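Local coordinates for protein lovastatin nonaketide synthase, polyketide synthase component (Aspergillus terreus, PDB 7CPX) that assembles dihydromonacolin L, the carrier-bound polyketide precursor of lovastatin, from nine malonyl-CoA units as an iterative, multidomain homodimeric synthase, at residues 1178-1183 with 1224-1229; 1235-1240 with 1255-1260; 1324-1329 with 1561-1566; 1329-1334 with 1393-1398. The protein carries 2 engineered substitutions. All blocks are in the same frame, centred on the assembly; numbering follows the deposited sequence.

Contact 1: residues 1178-1183 with 1224-1229; sequences QTVIGA and FNTINT
Thr-1179 and Thr-1226 carry the middle of this contact, one on helix 1170-1184 and the other on strand 1222-1230, whose local axes approach to 7.1 Å at an angle of 59°. The two side chains pass each other at a slant. Methyl CG2 of Thr-1226 lies 3.6 Å from CB of Thr-1179 and also touches the carbonyl O of that residue. Its hydroxyl is turned to the next helix residue instead: OG1 stands anti to the backbone N (chi1 167°) and rests 3.4 Å from Val-1180 CG2. Methyl CG2 of Thr-1179 reaches over one face of the Phe-1224 ring in a CH-pi contact, although the modelled spacing there is doubtful. Asn-1228 closes the far end, its CB 3.9 Å from Ala-1183 CB, while its amide ND2 lies beside Val-1180 CG1 and makes a weak hydrogen bond to Ser-1237 O. The touching residues are all buried, and they meet by van der Waals contact, mostly of methyl groups, with no hydrogen bond between the two segments. This helix-on-sheet packing is consistent with the C-terminal hotdog fold of the dehydratase domain, in which a long helix is wrapped by a curved sheet. The same helix bears Asp-1174, the predicted proton donor, which Gln-1178 NE2 contacts by a hydrogen bond. Strand 1222-1230 runs between strands 1147-1152 and 1236-1243, and Ala-1148 and Ile-1240 from these neighbours also pack against Thr-1226.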
loop_
_atom_site.group_PDB
_atom_site.type_symbol
_atom_site.label_atom_id
_atom_site.label_comp_id
_atom_site.label_asym_id
_atom_site.label_seq_id
_atom_site.Cartn_x
_atom_site.Cartn_y
_atom_site.Cartn_z
ATOM N N GLN A 1178 -13.595 3.147 -28.642
ATOM C CA GLN A 1178 -14.178 2.488 -29.805
ATOM C C GLN A 1178 -14.222 3.424 -31.001
ATOM O O GLN A 1178 -14.226 2.969 -32.149
ATOM C CB GLN A 1178 -15.589 2.001 -29.485
ATOM C CG GLN A 1178 -15.668 0.940 -28.411
ATOM C CD GLN A 1178 -17.067 0.802 -27.847
ATOM O OE1 GLN A 1178 -18.021 1.359 -28.388
ATOM N NE2 GLN A 1178 -17.196 0.067 -26.751
ATOM N N THR A 1179 -14.301 4.729 -30.749
ATOM C CA THR A 1179 -14.259 5.689 -31.848
ATOM C C THR A 1179 -12.959 5.567 -32.632
ATOM O O THR A 1179 -12.947 5.760 -33.854
ATOM C CB THR A 1179 -14.421 7.116 -31.326
ATOM O OG1 THR A 1179 -13.305 7.457 -30.495
ATOM C CG2 THR A 1179 -15.705 7.253 -30.531
ATOM N N VAL A 1180 -11.856 5.250 -31.950
ATOM C CA VAL A 1180 -10.587 5.052 -32.643
ATOM C C VAL A 1180 -10.691 3.881 -33.606
ATOM O O VAL A 1180 -10.246 3.959 -34.757
ATOM C CB VAL A 1180 -9.448 4.843 -31.628
ATOM C CG1 VAL A 1180 -8.169 4.455 -32.344
ATOM C CG2 VAL A 1180 -9.231 6.096 -30.807
ATOM N N ILE A 1181 -11.281 2.777 -33.151
ATOM C CA ILE A 1181 -11.467 1.621 -34.022
ATOM C C ILE A 1181 -12.368 1.987 -35.191
ATOM O O ILE A 1181 -12.113 1.602 -36.339
ATOM C CB ILE A 1181 -12.033 0.439 -33.219
ATOM C CG1 ILE A 1181 -10.982 -0.070 -32.234
ATOM C CG2 ILE A 1181 -12.469 -0.670 -34.153
ATOM C CD1 ILE A 1181 -11.548 -0.905 -31.116
ATOM N N GLY A 1182 -13.438 2.732 -34.918
ATOM C CA GLY A 1182 -14.323 3.155 -35.990
ATOM C C GLY A 1182 -13.587 3.943 -37.054
ATOM O O GLY A 1182 -13.737 3.690 -38.251
ATOM N N ALA A 1183 -12.766 4.903 -36.628
ATOM C CA ALA A 1183 -11.913 5.612 -37.577
ATOM C C ALA A 1183 -10.997 4.642 -38.307
ATOM O O ALA A 1183 -10.687 4.831 -39.488
ATOM C CB ALA A 1183 -11.090 6.678 -36.855
ATOM N N PHE A 1224 -17.656 14.103 -30.256
ATOM C CA PHE A 1224 -16.308 13.564 -30.224
ATOM C C PHE A 1224 -15.707 13.605 -31.619
ATOM O O PHE A 1224 -16.414 13.487 -32.625
ATOM C CB PHE A 1224 -16.287 12.123 -29.703
ATOM C CG PHE A 1224 -16.835 11.119 -30.679
ATOM C CD1 PHE A 1224 -16.011 10.536 -31.622
ATOM C CD2 PHE A 1224 -18.172 10.761 -30.654
ATOM C CE1 PHE A 1224 -16.506 9.619 -32.525
ATOM C CE2 PHE A 1224 -18.673 9.841 -31.553
ATOM C CZ PHE A 1224 -17.838 9.269 -32.490
ATOM N N ASN A 1225 -14.389 13.768 -31.653
ATOM C CA ASN A 1225 -13.568 13.564 -32.833
ATOM C C ASN A 1225 -12.430 12.625 -32.463
ATOM O O ASN A 1225 -12.061 12.499 -31.293
ATOM C CB ASN A 1225 -13.010 14.887 -33.368
ATOM C CG ASN A 1225 -14.096 15.887 -33.698
ATOM O OD1 ASN A 1225 -15.238 15.514 -33.967
ATOM N ND2 ASN A 1225 -13.745 17.167 -33.682
ATOM N N THR A 1226 -11.876 11.947 -33.461
ATOM C CA THR A 1226 -10.813 10.989 -33.194
ATOM C C THR A 1226 -10.015 10.746 -34.463
ATOM O O THR A 1226 -10.587 10.598 -35.548
ATOM C CB THR A 1226 -11.382 9.670 -32.662
ATOM O OG1 THR A 1226 -10.369 8.658 -32.698
ATOM C CG2 THR A 1226 -12.566 9.232 -33.494
ATOM N N ILE A 1227 -8.696 10.704 -34.308
ATOM C CA ILE A 1227 -7.763 10.406 -35.383
ATOM C C ILE A 1227 -7.189 9.026 -35.122
ATOM O O ILE A 1227 -6.692 8.754 -34.024
ATOM C CB ILE A 1227 -6.628 11.444 -35.461
ATOM C CG1 ILE A 1227 -7.054 12.795 -34.875
ATOM C CG2 ILE A 1227 -6.151 11.596 -36.895
ATOM C CD1 ILE A 1227 -8.179 13.476 -35.607
ATOM N N ASN A 1228 -7.257 8.154 -36.124
ATOM C CA ASN A 1228 -6.559 6.873 -36.055
ATOM C C ASN A 1228 -5.125 7.096 -36.537
ATOM O O ASN A 1228 -4.736 6.750 -37.654
ATOM C CB ASN A 1228 -7.292 5.817 -36.871
ATOM C CG ASN A 1228 -6.612 4.462 -36.826
ATOM O OD1 ASN A 1228 -6.663 3.706 -37.793
ATOM N ND2 ASN A 1228 -5.974 4.147 -35.703
ATOM N N THR A 1229 -4.331 7.699 -35.648
ATOM C CA THR A 1229 -3.012 8.196 -36.027
ATOM C C THR A 1229 -2.164 7.103 -36.660
ATOM O O THR A 1229 -1.511 7.329 -37.684
ATOM C CB THR A 1229 -2.301 8.778 -34.805
ATOM O OG1 THR A 1229 -2.225 7.787 -33.774
ATOM C CG2 THR A 1229 -3.052 9.989 -34.284
#

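Contact 2: residues 1235-1240 with 1255-1260; sequences YLSGDI and NITFKP
Leu-1236 and Phe-1258 form an antiparallel hydrogen-bonded pair, with Leu-1236 N to Phe-1258 O and Phe-1258 N to Leu-1236 O each spanning 2.9 Å. They belong to the beta hairpin of strands 1236-1243 and 1249-1260 in the dehydratase domain, within its predicted C-terminal hotdog fold. Ser-1237 and Thr-1257 make the adjoining non-hydrogen-bonded pair, after which Gly-1238 N bonds Ile-1256 O at 2.9 Å. The regular pairing then gives way to a G1 beta bulge: Asn-1255, with positive phi (53°), and Ile-1256 both face Gly-1238. The carboxylate of Asp-1239 accepts the N-H of Asn-1255 at OD1, which is met from above the carboxylate plane. Its other oxygen, OD2, lies near the like charge of Asp-2018 of the second subunit.

On the face shared by Ser-1237 and Thr-1257, with CG of Tyr-1235 between its backbone N and carbonyl carbon (chi1 63°), the tyrosine ring leans obliquely across Thr-1257, whose methyl CG2 is nearest to CD1. CB of Tyr-1235 lies 3.9 Å from Lys-1259 CG. The ring also makes a cation-pi contact with Arg-1844.

Leu-1236, Ile-1256 and Phe-1258 point to the face covered by helix 1170-1184, where Phe-1177 packs on Ile-1256. The side chain of Phe-1258 is about 7 Å from that of Asp-1174, the predicted proton donor. Its ring turns an edge to the strand opposite, with Leu-1236 O near the ring plane and 3.7 Å from CD1.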
loop_
_atom_site.group_PDB
_atom_site.type_symbol
_atom_site.label_atom_id
_atom_site.label_comp_id
_atom_site.label_asym_id
_atom_site.label_seq_id
_atom_site.Cartn_x
_atom_site.Cartn_y
_atom_site.Cartn_z
ATOM N N TYR A 1235 -0.418 -2.447 -34.179
ATOM C CA TYR A 1235 -1.202 -1.900 -33.080
ATOM C C TYR A 1235 -1.737 -0.542 -33.505
ATOM O O TYR A 1235 -1.021 0.243 -34.130
ATOM C CB TYR A 1235 -0.382 -1.795 -31.783
ATOM C CG TYR A 1235 0.810 -0.861 -31.810
ATOM C CD1 TYR A 1235 0.643 0.517 -31.815
ATOM C CD2 TYR A 1235 2.105 -1.360 -31.780
ATOM C CE1 TYR A 1235 1.727 1.367 -31.820
ATOM C CE2 TYR A 1235 3.197 -0.514 -31.784
ATOM C CZ TYR A 1235 3.001 0.848 -31.800
ATOM O OH TYR A 1235 4.083 1.697 -31.807
ATOM N N LEU A 1236 -2.998 -0.283 -33.174
ATOM C CA LEU A 1236 -3.631 0.971 -33.556
ATOM C C LEU A 1236 -3.257 2.072 -32.579
ATOM O O LEU A 1236 -3.236 1.862 -31.366
ATOM C CB LEU A 1236 -5.149 0.817 -33.587
ATOM C CG LEU A 1236 -5.773 0.074 -34.767
ATOM C CD1 LEU A 1236 -5.171 -1.302 -34.930
ATOM C CD2 LEU A 1236 -7.271 -0.028 -34.564
ATOM N N SER A 1237 -2.969 3.256 -33.110
ATOM C CA SER A 1237 -2.704 4.430 -32.292
ATOM C C SER A 1237 -3.730 5.496 -32.635
ATOM O O SER A 1237 -3.903 5.839 -33.809
ATOM C CB SER A 1237 -1.288 4.962 -32.515
ATOM O OG SER A 1237 -0.970 5.969 -31.571
ATOM N N GLY A 1238 -4.409 6.013 -31.615
ATOM C CA GLY A 1238 -5.442 7.003 -31.838
ATOM C C GLY A 1238 -5.418 8.166 -30.868
ATOM O O GLY A 1238 -5.030 8.011 -29.709
ATOM N N ASP A 1239 -5.825 9.340 -31.336
ATOM C CA ASP A 1239 -5.980 10.519 -30.499
ATOM C C ASP A 1239 -7.448 10.913 -30.485
ATOM O O ASP A 1239 -8.045 11.123 -31.544
ATOM C CB ASP A 1239 -5.125 11.679 -31.013
ATOM C CG ASP A 1239 -3.656 11.325 -31.106
ATOM O OD1 ASP A 1239 -3.305 10.158 -30.832
ATOM O OD2 ASP A 1239 -2.849 12.212 -31.454
ATOM N N ILE A 1240 -8.020 11.030 -29.292
ATOM C CA ILE A 1240 -9.444 11.287 -29.124
ATOM C C ILE A 1240 -9.627 12.669 -28.518
ATOM O O ILE A 1240 -8.784 13.134 -27.743
ATOM C CB ILE A 1240 -10.115 10.218 -28.241
ATOM C CG1 ILE A 1240 -9.836 8.816 -28.786
ATOM C CG2 ILE A 1240 -11.607 10.460 -28.180
ATOM C CD1 ILE A 1240 -10.145 7.715 -27.804
ATOM N N ASN A 1255 -2.460 9.238 -28.663
ATOM C CA ASN A 1255 -1.704 8.016 -28.914
ATOM C C ASN A 1255 -2.073 6.923 -27.916
ATOM O O ASN A 1255 -1.217 6.285 -27.300
ATOM C CB ASN A 1255 -0.203 8.298 -28.902
ATOM C CG ASN A 1255 0.624 7.071 -29.233
ATOM O OD1 ASN A 1255 0.136 6.132 -29.859
ATOM N ND2 ASN A 1255 1.880 7.072 -28.808
ATOM N N ILE A 1256 -3.378 6.713 -27.750
ATOM C CA ILE A 1256 -3.849 5.482 -27.135
ATOM C C ILE A 1256 -3.554 4.332 -28.085
ATOM O O ILE A 1256 -3.953 4.356 -29.256
ATOM C CB ILE A 1256 -5.344 5.567 -26.791
ATOM C CG1 ILE A 1256 -5.854 4.201 -26.328
ATOM C CG2 ILE A 1256 -6.150 6.052 -27.982
ATOM C CD1 ILE A 1256 -7.194 4.246 -25.632
ATOM N N THR A 1257 -2.841 3.333 -27.586
ATOM C CA THR A 1257 -2.334 2.228 -28.382
ATOM C C THR A 1257 -3.111 0.981 -27.999
ATOM O O THR A 1257 -2.931 0.445 -26.895
ATOM C CB THR A 1257 -0.837 2.033 -28.156
ATOM O OG1 THR A 1257 -0.112 3.104 -28.773
ATOM C CG2 THR A 1257 -0.385 0.707 -28.734
ATOM N N PHE A 1258 -3.980 0.555 -28.915
ATOM C CA PHE A 1258 -4.697 -0.713 -28.843
ATOM C C PHE A 1258 -3.804 -1.764 -29.483
ATOM O O PHE A 1258 -3.517 -1.700 -30.682
ATOM C CB PHE A 1258 -6.032 -0.643 -29.579
ATOM C CG PHE A 1258 -6.887 0.543 -29.229
ATOM C CD1 PHE A 1258 -6.557 1.814 -29.660
ATOM C CD2 PHE A 1258 -8.056 0.371 -28.513
ATOM C CE1 PHE A 1258 -7.355 2.895 -29.352
ATOM C CE2 PHE A 1258 -8.859 1.446 -28.205
ATOM C CZ PHE A 1258 -8.510 2.712 -28.624
ATOM N N LYS A 1259 -3.379 -2.711 -28.710
ATOM C CA LYS A 1259 -2.598 -3.803 -29.259
ATOM C C LYS A 1259 -3.438 -5.074 -29.300
ATOM O O LYS A 1259 -4.341 -5.252 -28.477
ATOM C CB LYS A 1259 -1.343 -4.040 -28.418
ATOM C CG LYS A 1259 -0.184 -4.660 -29.173
ATOM C CD LYS A 1259 1.143 -4.320 -28.521
ATOM C CE LYS A 1259 2.308 -4.909 -29.294
ATOM N NZ LYS A 1259 3.618 -4.571 -28.675
ATOM N N PRO A 1260 -3.181 -5.979 -30.244
ATOM C CA PRO A 1260 -4.009 -7.184 -30.338
ATOM C C PRO A 1260 -4.019 -7.963 -29.033
ATOM O O PRO A 1260 -3.005 -8.065 -28.338
ATOM C CB PRO A 1260 -3.345 -7.982 -31.464
ATOM C CG PRO A 1260 -2.696 -6.962 -32.303
ATOM C CD PRO A 1260 -2.234 -5.884 -31.369
#

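Contact 3: residues 1324-1329 with 1561-1566; sequences ERQQAA and FGLFAD
Gln-1326 and Gln-1327 lay their side chains against the backbone of Gly-1562 to Ala-1565 in a loop-to-loop contact, partly buried and far from the annotated sites. The contact joins the loop after helix 1313-1324 to the loop after helix 1554-1561, a helix that follows strand 1542-1547 of the mixed sheet containing 1440-1445, in the part of the chain associated with the methyltransferase domain.

At one end the two backbones come close, and CG of Glu-1324 lies 3.6 Å from CA of Gly-1562, a residue without a side chain to intervene. A CA-H...O contact from Glu-1324 CA to Gly-1562 O, 3.4 Å long, adds to this. The carboxylate is engaged elsewhere, in a salt bridge from OE1 to Lys-1552.

Gln-1326 bends at chi2 and crosses Leu-1563 obliquely. Its OE1 passes 3.8 Å from Leu-1563 CD2 while accepting a hydrogen bond from Thr-1392 OG1; the placing of NE2 against Leu-1563 O is doubtful. In Gln-1327, CG stands anti to the backbone N (chi1 168°) and CD then turns back, which lays the amide beside Ala-1565. OE1 is 3.7 Å from Ala-1565 CB, and CB of the glutamine lies 3.4 Å from Phe-1564 O. Phe-1564 itself turns away, its ring meeting that of Phe-1400 almost in parallel.

Because the glutamines meet backbone carbonyls and methyl groups without a well-formed hydrogen bond across the contact, cohesion probably comes mainly from van der Waals packing, with the firmer polar links made to Lys-1552 and Thr-1392.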
loop_
_atom_site.group_PDB
_atom_site.type_symbol
_atom_site.label_atom_id
_atom_site.label_comp_id
_atom_site.label_asym_id
_atom_site.label_seq_id
_atom_site.Cartn_x
_atom_site.Cartn_y
_atom_site.Cartn_z
ATOM N N GLU A 1324 21.418 -59.080 -59.826
ATOM C CA GLU A 1324 20.205 -58.385 -59.424
ATOM C C GLU A 1324 19.157 -59.324 -58.842
ATOM O O GLU A 1324 18.145 -58.845 -58.319
ATOM C CB GLU A 1324 19.624 -57.626 -60.618
ATOM C CG GLU A 1324 20.558 -56.569 -61.189
ATOM C CD GLU A 1324 20.050 -55.981 -62.490
ATOM O OE1 GLU A 1324 18.979 -56.414 -62.962
ATOM O OE2 GLU A 1324 20.724 -55.085 -63.041
ATOM N N ARG A 1325 19.371 -60.639 -58.916
ATOM C CA ARG A 1325 18.470 -61.620 -58.325
ATOM C C ARG A 1325 18.782 -61.900 -56.862
ATOM O O ARG A 1325 18.277 -62.887 -56.313
ATOM C CB ARG A 1325 18.528 -62.930 -59.114
ATOM C CG ARG A 1325 18.099 -62.811 -60.563
ATOM C CD ARG A 1325 16.985 -63.796 -60.885
ATOM N NE ARG A 1325 16.591 -63.753 -62.289
ATOM C CZ ARG A 1325 15.648 -64.517 -62.825
ATOM N NH1 ARG A 1325 14.976 -65.398 -62.102
ATOM N NH2 ARG A 1325 15.373 -64.394 -64.121
ATOM N N GLN A 1326 19.595 -61.062 -56.217
ATOM C CA GLN A 1326 20.050 -61.349 -54.862
ATOM C C GLN A 1326 18.912 -61.390 -53.855
ATOM O O GLN A 1326 19.106 -61.906 -52.749
ATOM C CB GLN A 1326 21.098 -60.319 -54.436
ATOM C CG GLN A 1326 20.542 -58.947 -54.112
ATOM C CD GLN A 1326 20.600 -58.637 -52.629
ATOM O OE1 GLN A 1326 21.644 -58.784 -51.994
ATOM N NE2 GLN A 1326 19.476 -58.209 -52.068
ATOM N N GLN A 1327 17.738 -60.867 -54.205
ATOM C CA GLN A 1327 16.582 -60.997 -53.330
ATOM C C GLN A 1327 15.849 -62.311 -53.564
ATOM O O GLN A 1327 15.315 -62.903 -52.620
ATOM C CB GLN A 1327 15.633 -59.817 -53.541
ATOM C CG GLN A 1327 14.264 -59.997 -52.904
ATOM C CD GLN A 1327 14.342 -60.288 -51.418
ATOM O OE1 GLN A 1327 15.344 -59.991 -50.766
ATOM N NE2 GLN A 1327 13.284 -60.876 -50.873
ATOM N N ALA A 1328 15.814 -62.784 -54.810
ATOM C CA ALA A 1328 14.976 -63.912 -55.191
ATOM C C ALA A 1328 15.752 -65.196 -55.438
ATOM O O ALA A 1328 15.445 -66.222 -54.822
ATOM C CB ALA A 1328 14.167 -63.555 -56.447
ATOM N N ALA A 1329 16.749 -65.181 -56.330
ATOM C CA ALA A 1329 17.353 -66.428 -56.782
ATOM C C ALA A 1329 18.870 -66.408 -56.917
ATOM O O ALA A 1329 19.445 -67.454 -57.235
ATOM C CB ALA A 1329 16.745 -66.839 -58.132
ATOM N N PHE A 1561 20.409 -50.974 -57.418
ATOM C CA PHE A 1561 19.092 -51.474 -57.792
ATOM C C PHE A 1561 18.996 -52.980 -57.593
ATOM O O PHE A 1561 17.978 -53.482 -57.102
ATOM C CB PHE A 1561 18.785 -51.097 -59.240
ATOM C CG PHE A 1561 18.379 -49.664 -59.413
ATOM C CD1 PHE A 1561 19.325 -48.654 -59.376
ATOM C CD2 PHE A 1561 17.050 -49.325 -59.604
ATOM C CE1 PHE A 1561 18.953 -47.331 -59.532
ATOM C CE2 PHE A 1561 16.673 -48.005 -59.760
ATOM C CZ PHE A 1561 17.626 -47.007 -59.725
ATOM N N GLY A 1562 20.053 -53.717 -57.934
ATOM C CA GLY A 1562 19.987 -55.168 -57.882
ATOM C C GLY A 1562 19.858 -55.753 -56.487
ATOM O O GLY A 1562 19.820 -56.983 -56.359
ATOM N N LEU A 1563 19.787 -54.920 -55.446
ATOM C CA LEU A 1563 19.818 -55.431 -54.079
ATOM C C LEU A 1563 18.443 -55.498 -53.422
ATOM O O LEU A 1563 18.138 -56.486 -52.744
ATOM C CB LEU A 1563 20.742 -54.566 -53.216
ATOM C CG LEU A 1563 22.188 -54.419 -53.693
ATOM C CD1 LEU A 1563 23.019 -53.706 -52.638
ATOM C CD2 LEU A 1563 22.800 -55.768 -54.039
ATOM N N PHE A 1564 17.601 -54.483 -53.619
ATOM C CA PHE A 1564 16.432 -54.279 -52.765
ATOM C C PHE A 1564 15.571 -55.530 -52.640
ATOM O O PHE A 1564 15.619 -56.420 -53.494
ATOM C CB PHE A 1564 15.591 -53.115 -53.293
ATOM C CG PHE A 1564 14.617 -52.561 -52.287
ATOM C CD1 PHE A 1564 15.017 -52.290 -50.988
ATOM C CD2 PHE A 1564 13.306 -52.298 -52.644
ATOM C CE1 PHE A 1564 14.128 -51.778 -50.064
ATOM C CE2 PHE A 1564 12.413 -51.783 -51.722
ATOM C CZ PHE A 1564 12.824 -51.525 -50.432
ATOM N N ALA A 1565 14.776 -55.596 -51.570
ATOM C CA ALA A 1565 14.079 -56.814 -51.177
ATOM C C ALA A 1565 12.745 -57.016 -51.881
ATOM O O ALA A 1565 12.143 -58.085 -51.724
ATOM C CB ALA A 1565 13.849 -56.816 -49.662
ATOM N N ASP A 1566 12.252 -56.030 -52.631
ATOM C CA ASP A 1566 11.041 -56.230 -53.413
ATOM C C ASP A 1566 11.100 -55.599 -54.796
ATOM O O ASP A 1566 10.107 -55.674 -55.527
ATOM C CB ASP A 1566 9.813 -55.689 -52.654
ATOM C CG ASP A 1566 9.855 -54.184 -52.456
ATOM O OD1 ASP A 1566 10.660 -53.507 -53.127
ATOM O OD2 ASP A 1566 9.076 -53.676 -51.622
#

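Contact 4: residues 1329-1334 with 1393-1398; sequences AFHLQK and VRSNGN
His-1331 holds CG between its backbone N and carbonyl carbon (chi1 65°), whereas Phe-1330 holds CG anti to its N (chi1 -166°); these torsions bring the imidazole against Ser-1395 OG and the phenyl ring beside Val-1393 CG1, at the end of helix 1389-1393. The imidazole is sandwiched. Ser-1395 OG sits over the centre of one face, 3.5 Å above the plane and nearest to CG of the histidine, with Leu-1332 CG toward the rim of the opposite face. Ser-1395 CB adds a CH-pi contact, 4.3 Å from the ring centroid. The serine hydroxyl has its polar partner elsewhere, in a hydrogen bond to Gln-1326 O. Beside the ring, CB of His-1331 rests 3.9 Å from Val-1393 O and also touches Arg-1394 CA. Deeper in, Val-1393 CG1 approaches the Phe-1330 ring obliquely, 3.8 Å from CD2. Both residues are buried there, with Ile-1336 and helix 1339-1354 packed alongside. The short helix 1330-1333 therefore lies against a helix C-terminus that ends in a Schellman motif: Ser-1395, with phi of 60°, is the C-prime residue, Asn-1396 N reaches back to Pro-1391 O, and Ser-1395 N to Thr-1392 O.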
loop_
_atom_site.group_PDB
_atom_site.type_symbol
_atom_site.label_atom_id
_atom_site.label_comp_id
_atom_site.label_asym_id
_atom_site.label_seq_id
_atom_site.Cartn_x
_atom_site.Cartn_y
_atom_site.Cartn_z
ATOM N N ALA A 1329 16.749 -65.181 -56.330
ATOM C CA ALA A 1329 17.353 -66.428 -56.782
ATOM C C ALA A 1329 18.870 -66.408 -56.917
ATOM O O ALA A 1329 19.445 -67.454 -57.235
ATOM C CB ALA A 1329 16.745 -66.839 -58.132
ATOM N N PHE A 1330 19.544 -65.279 -56.687
ATOM C CA PHE A 1330 20.996 -65.262 -56.844
ATOM C C PHE A 1330 21.658 -66.238 -55.880
ATOM O O PHE A 1330 22.628 -66.914 -56.240
ATOM C CB PHE A 1330 21.537 -63.850 -56.627
ATOM C CG PHE A 1330 22.955 -63.649 -57.091
ATOM C CD1 PHE A 1330 23.389 -64.149 -58.307
ATOM C CD2 PHE A 1330 23.847 -62.928 -56.315
ATOM C CE1 PHE A 1330 24.686 -63.950 -58.732
ATOM C CE2 PHE A 1330 25.147 -62.725 -56.735
ATOM C CZ PHE A 1330 25.565 -63.235 -57.947
ATOM N N HIS A 1331 21.139 -66.336 -54.653
ATOM C CA HIS A 1331 21.689 -67.282 -53.690
ATOM C C HIS A 1331 21.492 -68.729 -54.126
ATOM O O HIS A 1331 22.109 -69.624 -53.537
ATOM C CB HIS A 1331 21.075 -67.053 -52.303
ATOM C CG HIS A 1331 19.604 -67.318 -52.228
ATOM N ND1 HIS A 1331 18.737 -67.041 -53.263
ATOM C CD2 HIS A 1331 18.845 -67.828 -51.229
ATOM C CE1 HIS A 1331 17.508 -67.369 -52.905
ATOM N NE2 HIS A 1331 17.547 -67.852 -51.677
ATOM N N LEU A 1332 20.655 -68.978 -55.134
ATOM C CA LEU A 1332 20.491 -70.306 -55.711
ATOM C C LEU A 1332 21.151 -70.453 -57.074
ATOM O O LEU A 1332 21.457 -71.577 -57.482
ATOM C CB LEU A 1332 19.003 -70.642 -55.854
ATOM C CG LEU A 1332 18.132 -70.417 -54.618
ATOM C CD1 LEU A 1332 16.672 -70.695 -54.941
ATOM C CD2 LEU A 1332 18.602 -71.276 -53.455
ATOM N N GLN A 1333 21.376 -69.346 -57.789
ATOM C CA GLN A 1333 21.863 -69.438 -59.162
ATOM C C GLN A 1333 23.237 -70.090 -59.239
ATOM O O GLN A 1333 23.474 -70.929 -60.116
ATOM C CB GLN A 1333 21.887 -68.046 -59.797
ATOM C CG GLN A 1333 20.517 -67.578 -60.276
ATOM C CD GLN A 1333 20.496 -66.118 -60.686
ATOM O OE1 GLN A 1333 21.344 -65.333 -60.269
ATOM N NE2 GLN A 1333 19.521 -65.750 -61.509
ATOM N N LYS A 1334 24.155 -69.726 -58.340
ATOM C CA LYS A 1334 25.464 -70.367 -58.263
ATOM C C LYS A 1334 25.704 -70.941 -56.873
ATOM O O LYS A 1334 26.839 -70.954 -56.389
ATOM C CB LYS A 1334 26.584 -69.390 -58.625
ATOM C CG LYS A 1334 26.437 -68.704 -59.969
ATOM C CD LYS A 1334 27.686 -67.894 -60.287
ATOM C CE LYS A 1334 27.525 -67.069 -61.550
ATOM N NZ LYS A 1334 28.775 -66.328 -61.883
ATOM N N VAL A 1393 23.866 -60.658 -50.363
ATOM C CA VAL A 1393 23.897 -61.501 -51.554
ATOM C C VAL A 1393 23.357 -62.890 -51.247
ATOM O O VAL A 1393 22.694 -63.505 -52.089
ATOM C CB VAL A 1393 25.328 -61.550 -52.128
ATOM C CG1 VAL A 1393 25.555 -62.827 -52.914
ATOM C CG2 VAL A 1393 25.575 -60.343 -53.019
ATOM N N ARG A 1394 23.625 -63.407 -50.047
ATOM C CA ARG A 1394 23.050 -64.675 -49.614
ATOM C C ARG A 1394 21.637 -64.523 -49.059
ATOM O O ARG A 1394 21.146 -65.437 -48.387
ATOM C CB ARG A 1394 23.950 -65.346 -48.570
ATOM C CG ARG A 1394 24.390 -64.456 -47.416
ATOM C CD ARG A 1394 25.155 -65.266 -46.376
ATOM N NE ARG A 1394 25.678 -64.442 -45.292
ATOM C CZ ARG A 1394 26.896 -63.915 -45.261
ATOM N NH1 ARG A 1394 27.753 -64.088 -46.254
ATOM N NH2 ARG A 1394 27.262 -63.191 -44.208
ATOM N N SER A 1395 20.978 -63.395 -49.326
ATOM C CA SER A 1395 19.601 -63.168 -48.894
ATOM C C SER A 1395 19.471 -63.237 -47.376
ATOM O O SER A 1395 18.441 -63.665 -46.849
ATOM C CB SER A 1395 18.645 -64.165 -49.555
ATOM O OG SER A 1395 18.748 -64.110 -50.966
ATOM N N ASN A 1396 20.516 -62.817 -46.661
ATOM C CA ASN A 1396 20.516 -62.814 -45.203
ATOM C C ASN A 1396 20.357 -61.403 -44.646
ATOM O O ASN A 1396 19.453 -61.144 -43.847
ATOM C CB ASN A 1396 21.810 -63.455 -44.681
ATOM C CG ASN A 1396 21.780 -63.698 -43.182
ATOM O OD1 ASN A 1396 21.129 -62.970 -42.434
ATOM N ND2 ASN A 1396 22.488 -64.729 -42.738
ATOM N N GLY A 1397 21.227 -60.481 -45.059
ATOM C CA GLY A 1397 21.155 -59.120 -44.577
ATOM C C GLY A 1397 20.172 -58.270 -45.359
ATOM O O GLY A 1397 19.686 -58.642 -46.428
ATOM N N ASN A 1398 19.878 -57.103 -44.803
ATOM C CA ASN A 1398 18.986 -56.163 -45.468
ATOM C C ASN A 1398 19.701 -55.538 -46.662
ATOM O O ASN A 1398 20.835 -55.064 -46.519
ATOM C CB ASN A 1398 18.534 -55.084 -44.490
ATOM C CG ASN A 1398 17.556 -54.101 -45.108
ATOM O OD1 ASN A 1398 17.798 -53.554 -46.184
ATOM N ND2 ASN A 1398 16.440 -53.873 -44.426
#

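Contacts 1 and 2 are buried parts of the predicted C-terminal hotdog fold, their centres 9 Å apart. Strands 1222-1230 and 1236-1243 are neighbours there, and Ile-1227 N lies 2.9 Å from Asp-1239 O. Contact 2 is backbone pairing within the sheet, whereas contact 1 is side-chain packing of the helix on that sheet. About 70 to 81 Å away, centre to centre, contacts 3 and 4 lie in a more peripheral helical region and are only partly buried. They share Ala-1329, and contact 4 nests inside the chain loop closed by contact 3. Of the four, only contact 2 has hydrogen bonds between its own segments; contact 3 sets amide side chains on backbone, contact 4 aromatic rings on a helix end.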